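PDB 3LAO: enoyl-CoA hydratase/isomerase from Pseudomonas aeruginosa, which probably catalyses the hydration of an unsaturated acyl-CoA thioester, perhaps a steroid side-chain enoyl-CoA, as a homotrimeric member of the crotonase family. Local coordinates for residues B[59-73]-B[107-120]. Sequence-based numbering, arbitrary orientation.
Sequences CAVLFAHGEHFTAGL and PLVVAVQGTCWTAG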
loop_
_atom_site.group_PDB
_atom_site.type_symbol
_atom_site.label_atom_id
_atom_site.label_comp_id
_atom_site.label_asym_id
_atom_site.label_seq_id
_atom_site.Cartn_x
_atom_site.Cartn_y
_atom_site.Cartn_z
ATOM N N CYS B 59 2.214 -1.113 26.090
ATOM C CA CYS B 59 2.398 -0.185 25.001
ATOM C C CYS B 59 3.466 0.863 25.390
ATOM O O CYS B 59 3.597 1.282 26.549
ATOM C CB CYS B 59 1.068 0.480 24.703
ATOM S SG CYS B 59 0.998 1.444 23.159
ATOM N N ALA B 60 4.257 1.264 24.417
ATOM C CA ALA B 60 5.280 2.252 24.666
ATOM C C ALA B 60 4.823 3.577 24.043
ATOM O O ALA B 60 4.244 3.586 22.952
ATOM C CB ALA B 60 6.567 1.773 24.041
ATOM N N VAL B 61 5.058 4.693 24.722
ATOM C CA VAL B 61 4.828 5.991 24.081
ATOM C C VAL B 61 6.140 6.760 23.920
ATOM O O VAL B 61 6.814 7.111 24.914
ATOM C CB VAL B 61 3.865 6.848 24.899
ATOM C CG1 VAL B 61 3.620 8.147 24.180
ATOM C CG2 VAL B 61 2.566 6.074 25.150
ATOM N N LEU B 62 6.528 6.981 22.674
ATOM C CA LEU B 62 7.722 7.764 22.381
ATOM C C LEU B 62 7.335 9.210 22.147
ATOM O O LEU B 62 6.512 9.487 21.314
ATOM C CB LEU B 62 8.420 7.248 21.135
ATOM C CG LEU B 62 9.602 8.055 20.578
ATOM C CD1 LEU B 62 10.838 8.109 21.514
ATOM C CD2 LEU B 62 9.985 7.390 19.302
ATOM N N PHE B 63 7.938 10.124 22.904
ATOM C CA PHE B 63 7.710 11.555 22.743
ATOM C C PHE B 63 9.044 12.344 22.923
ATOM O O PHE B 63 10.131 11.764 23.177
ATOM C CB PHE B 63 6.636 12.009 23.749
ATOM C CG PHE B 63 7.124 12.066 25.163
ATOM C CD1 PHE B 63 7.301 10.906 25.897
ATOM C CD2 PHE B 63 7.471 13.288 25.740
ATOM C CE1 PHE B 63 7.780 10.946 27.244
ATOM C CE2 PHE B 63 7.974 13.351 27.078
ATOM C CZ PHE B 63 8.111 12.171 27.825
ATOM N N ALA B 64 8.964 13.661 22.778
ATOM C CA ALA B 64 10.142 14.525 22.894
ATOM C C ALA B 64 9.885 15.606 23.937
ATOM O O ALA B 64 8.818 16.241 23.944
ATOM C CB ALA B 64 10.520 15.153 21.531
ATOM N N HIS B 65 10.849 15.789 24.838
ATOM C CA HIS B 65 10.832 16.944 25.726
ATOM C C HIS B 65 11.169 18.157 24.879
ATOM O O HIS B 65 11.856 18.028 23.856
ATOM C CB HIS B 65 11.838 16.766 26.844
ATOM C CG HIS B 65 11.513 15.625 27.763
ATOM N ND1 HIS B 65 10.587 15.730 28.780
ATOM C CD2 HIS B 65 11.977 14.353 27.815
ATOM C CE1 HIS B 65 10.502 14.578 29.416
ATOM N NE2 HIS B 65 11.341 13.725 28.851
ATOM N N GLY B 66 10.644 19.321 25.260
ATOM C CA GLY B 66 10.987 20.548 24.559
ATOM C C GLY B 66 9.932 20.898 23.537
ATOM O O GLY B 66 8.801 20.436 23.635
ATOM N N GLU B 67 10.317 21.712 22.556
ATOM C CA GLU B 67 9.396 22.235 21.544
ATOM C C GLU B 67 9.593 21.509 20.221
ATOM O O GLU B 67 8.859 21.733 19.262
ATOM C CB GLU B 67 9.607 23.750 21.359
ATOM C CG GLU B 67 9.203 24.612 22.588
ATOM C CD GLU B 67 9.744 26.055 22.553
ATOM O OE1 GLU B 67 10.979 26.238 22.407
ATOM O OE2 GLU B 67 8.938 27.003 22.693
ATOM N N HIS B 68 10.583 20.630 20.173
ATOM C CA HIS B 68 10.966 20.001 18.918
ATOM C C HIS B 68 11.180 18.522 19.003
ATOM O O HIS B 68 11.994 18.047 19.776
ATOM C CB HIS B 68 12.225 20.682 18.394
ATOM C CG HIS B 68 12.010 22.125 18.078
ATOM N ND1 HIS B 68 11.310 22.541 16.963
ATOM C CD2 HIS B 68 12.336 23.248 18.764
ATOM C CE1 HIS B 68 11.239 23.862 16.964
ATOM N NE2 HIS B 68 11.858 24.315 18.041
ATOM N N PHE B 69 10.456 17.779 18.184
ATOM C CA PHE B 69 10.640 16.343 18.174
ATOM C C PHE B 69 12.096 15.952 17.867
ATOM O O PHE B 69 12.767 15.384 18.728
ATOM C CB PHE B 69 9.656 15.664 17.240
ATOM C CG PHE B 69 9.677 14.169 17.349
ATOM C CD1 PHE B 69 9.227 13.555 18.490
ATOM C CD2 PHE B 69 10.144 13.388 16.306
ATOM C CE1 PHE B 69 9.264 12.181 18.603
ATOM C CE2 PHE B 69 10.149 12.022 16.405
ATOM C CZ PHE B 69 9.719 11.421 17.561
ATOM N N THR B 70 12.595 16.256 16.673
ATOM C CA THR B 70 14.029 16.063 16.408
ATOM C C THR B 70 14.534 16.825 15.187
ATOM O O THR B 70 13.847 16.893 14.169
ATOM C CB THR B 70 14.430 14.577 16.248
ATOM O OG1 THR B 70 15.844 14.494 16.060
ATOM C CG2 THR B 70 13.784 13.981 15.039
ATOM N N ALA B 71 15.744 17.392 15.300
ATOM C CA ALA B 71 16.392 18.052 14.163
ATOM C C ALA B 71 17.123 17.042 13.293
ATOM O O ALA B 71 17.749 17.413 12.299
ATOM C CB ALA B 71 17.345 19.149 14.621
ATOM N N GLY B 72 17.022 15.759 13.645
ATOM C CA GLY B 72 17.693 14.710 12.892
ATOM C C GLY B 72 19.005 14.275 13.542
ATOM O O GLY B 72 19.215 14.462 14.732
ATOM N N LEU B 73 19.886 13.672 12.755
ATOM C CA LEU B 73 21.181 13.255 13.252
ATOM C C LEU B 73 22.103 14.431 13.513
ATOM O O LEU B 73 22.011 15.459 12.842
ATOM C CB LEU B 73 21.854 12.344 12.258
ATOM C CG LEU B 73 20.990 11.157 11.948
ATOM C CD1 LEU B 73 21.868 10.134 11.321
ATOM C CD2 LEU B 73 20.358 10.629 13.224
ATOM N N PRO B 107 3.557 -2.841 20.872
ATOM C CA PRO B 107 3.092 -1.646 20.156
ATOM C C PRO B 107 3.837 -0.391 20.499
ATOM O O PRO B 107 4.268 -0.239 21.606
ATOM C CB PRO B 107 1.623 -1.504 20.614
ATOM C CG PRO B 107 1.238 -2.885 20.986
ATOM C CD PRO B 107 2.464 -3.493 21.615
ATOM N N LEU B 108 3.960 0.523 19.553
ATOM C CA LEU B 108 4.574 1.804 19.846
ATOM C C LEU B 108 3.705 2.922 19.308
ATOM O O LEU B 108 3.226 2.868 18.186
ATOM C CB LEU B 108 5.962 1.860 19.222
ATOM C CG LEU B 108 6.686 3.206 19.244
ATOM C CD1 LEU B 108 7.086 3.509 20.626
ATOM C CD2 LEU B 108 7.898 3.001 18.410
ATOM N N VAL B 109 3.475 3.923 20.135
ATOM C CA VAL B 109 2.694 5.069 19.759
ATOM C C VAL B 109 3.666 6.234 19.853
ATOM O O VAL B 109 4.496 6.276 20.760
ATOM C CB VAL B 109 1.553 5.309 20.755
ATOM C CG1 VAL B 109 0.982 6.733 20.586
ATOM C CG2 VAL B 109 0.482 4.259 20.597
ATOM N N VAL B 110 3.584 7.171 18.918
ATOM C CA VAL B 110 4.494 8.275 18.961
ATOM C C VAL B 110 3.783 9.622 18.863
ATOM O O VAL B 110 2.850 9.802 18.050
ATOM C CB VAL B 110 5.586 8.150 17.869
ATOM C CG1 VAL B 110 4.962 8.302 16.424
ATOM C CG2 VAL B 110 6.634 9.202 18.124
ATOM N N ALA B 111 4.235 10.565 19.687
ATOM C CA ALA B 111 3.764 11.963 19.649
ATOM C C ALA B 111 4.862 12.914 19.157
ATOM O O ALA B 111 5.957 12.917 19.709
ATOM C CB ALA B 111 3.291 12.388 21.054
ATOM N N VAL B 112 4.563 13.736 18.150
ATOM C CA VAL B 112 5.545 14.672 17.587
ATOM C C VAL B 112 5.048 16.120 17.482
ATOM O O VAL B 112 3.896 16.381 17.134
ATOM C CB VAL B 112 5.934 14.312 16.156
ATOM C CG1 VAL B 112 6.454 12.885 16.057
ATOM C CG2 VAL B 112 4.767 14.485 15.321
ATOM N N GLN B 113 5.972 17.047 17.687
ATOM C CA GLN B 113 5.676 18.475 17.649
ATOM C C GLN B 113 6.838 19.280 17.095
ATOM O O GLN B 113 8.020 18.899 17.236
ATOM C CB GLN B 113 5.398 18.995 19.061
ATOM C CG GLN B 113 6.667 19.288 19.883
ATOM C CD GLN B 113 7.268 18.054 20.548
ATOM O OE1 GLN B 113 7.364 16.973 19.938
ATOM N NE2 GLN B 113 7.715 18.218 21.807
ATOM N N GLY B 114 6.493 20.423 16.513
ATOM C CA GLY B 114 7.475 21.382 16.044
ATOM C C GLY B 114 8.255 20.978 14.802
ATOM O O GLY B 114 7.792 21.171 13.685
ATOM N N THR B 115 9.445 20.442 15.030
ATOM C CA THR B 115 10.404 20.144 13.992
ATOM C C THR B 115 10.651 18.645 13.934
ATOM O O THR B 115 10.817 18.006 14.956
ATOM C CB THR B 115 11.733 20.861 14.272
ATOM O OG1 THR B 115 11.767 22.098 13.566
ATOM C CG2 THR B 115 12.897 20.031 13.826
ATOM N N CYS B 116 10.672 18.098 12.723
ATOM C CA CYS B 116 10.784 16.656 12.537
ATOM C C CYS B 116 11.631 16.322 11.313
ATOM O O CYS B 116 11.114 15.863 10.295
ATOM C CB CYS B 116 9.397 16.023 12.405
ATOM S SG CYS B 116 9.360 14.238 12.691
ATOM N N TRP B 117 12.935 16.557 11.421
ATOM C CA TRP B 117 13.827 16.466 10.271
ATOM C C TRP B 117 14.250 15.023 10.015
ATOM O O TRP B 117 14.439 14.246 10.950
ATOM C CB TRP B 117 15.061 17.346 10.480
ATOM C CG TRP B 117 14.764 18.814 10.449
ATOM C CD1 TRP B 117 15.514 19.813 10.996
ATOM C CD2 TRP B 117 13.634 19.448 9.836
ATOM N NE1 TRP B 117 14.921 21.031 10.763
ATOM C CE2 TRP B 117 13.766 20.834 10.053
ATOM C CE3 TRP B 117 12.524 18.978 9.127
ATOM C CZ2 TRP B 117 12.831 21.754 9.586
ATOM C CZ3 TRP B 117 11.596 19.894 8.664
ATOM C CH2 TRP B 117 11.755 21.266 8.895
ATOM N N THR B 118 14.396 14.673 8.740
ATOM C CA THR B 118 15.170 13.499 8.353
ATOM C C THR B 118 14.823 12.297 9.225
ATOM O O THR B 118 13.885 11.555 8.930
ATOM C CB THR B 118 16.684 13.767 8.445
ATOM O OG1 THR B 118 16.913 15.168 8.641
ATOM C CG2 THR B 118 17.382 13.317 7.171
ATOM N N ALA B 119 15.584 12.111 10.298
ATOM C CA ALA B 119 15.579 10.850 11.032
ATOM C C ALA B 119 14.301 10.693 11.850
ATOM O O ALA B 119 13.963 9.591 12.284
ATOM C CB ALA B 119 16.802 10.755 11.930
ATOM N N GLY B 120 13.596 11.800 12.056
ATOM C CA GLY B 120 12.394 11.798 12.868
ATOM C C GLY B 120 11.185 11.283 12.113
ATOM O O GLY B 120 10.363 10.551 12.664
HETATM O O HOH W 1 6.610 14.728 21.565
#
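Strands 59-64 and 108-112 run parallel, their axes 4.7 Å apart at the closest point, joined by four backbone hydrogen bonds, from Ala60 N to Pro107 O at one end to Ala111 N to Leu62 O at the other; beyond a register shift of two, Thr70 bridges Cys116. On one face of the first ladder Val110 CG2 packs against CB, CG and CD2 of Leu62, and Leu108 CD1 touches CB of both Ala60 (3.9 Å) and Leu62 (4.0 Å); on the other, Cys59 SG meets Val109 CG2. Where the strands part, a water takes over, accepting from Ala64 N and donating to Ala111 O and Gln113 OE1. The Gln113 chain, bent at chi2 (-83°), carries its amide into the 64-67 turn. There Gln113 NE2 donates to both Ala64 O and Gly66 O, each 3.1 Å away, approaching both carbonyls from above their planes. With both ends of the amide engaged, its rotation is fixed.

The Phe69 ring packs against Val110, Val112 and Cys116, side chains of both strands of segment 107-120. Its CG lies anti to the backbone N (chi1 -172°), which lays the ring over Val112: Val112 CG1 sits 3.5 Å from the Phe69 ring centroid, almost on the normal, a CH-pi contact. Val110 CG2 reaches CZ, and Cys116 SG comes obliquely to Phe69 CD2 at 3.8 Å. Phe69 N donates to Gln113 O, Thr70 N to Thr115 O and Trp117 N to Thr70 O. Thr70 OG1 accepts from Gly72 N, closing an ST turn, and is also hydrogen-bonded to Asn34 O; Thr70 CG2 packs 3.4 Å from Gly120 CA in helix 119-125. Strands 59-64 and 108-112 are neighbours in the central sheet of the crotonase fold; the 70-73 loop and the start of helix 119-125 probably supply the oxyanion-hole N-H groups, as in other crotonases.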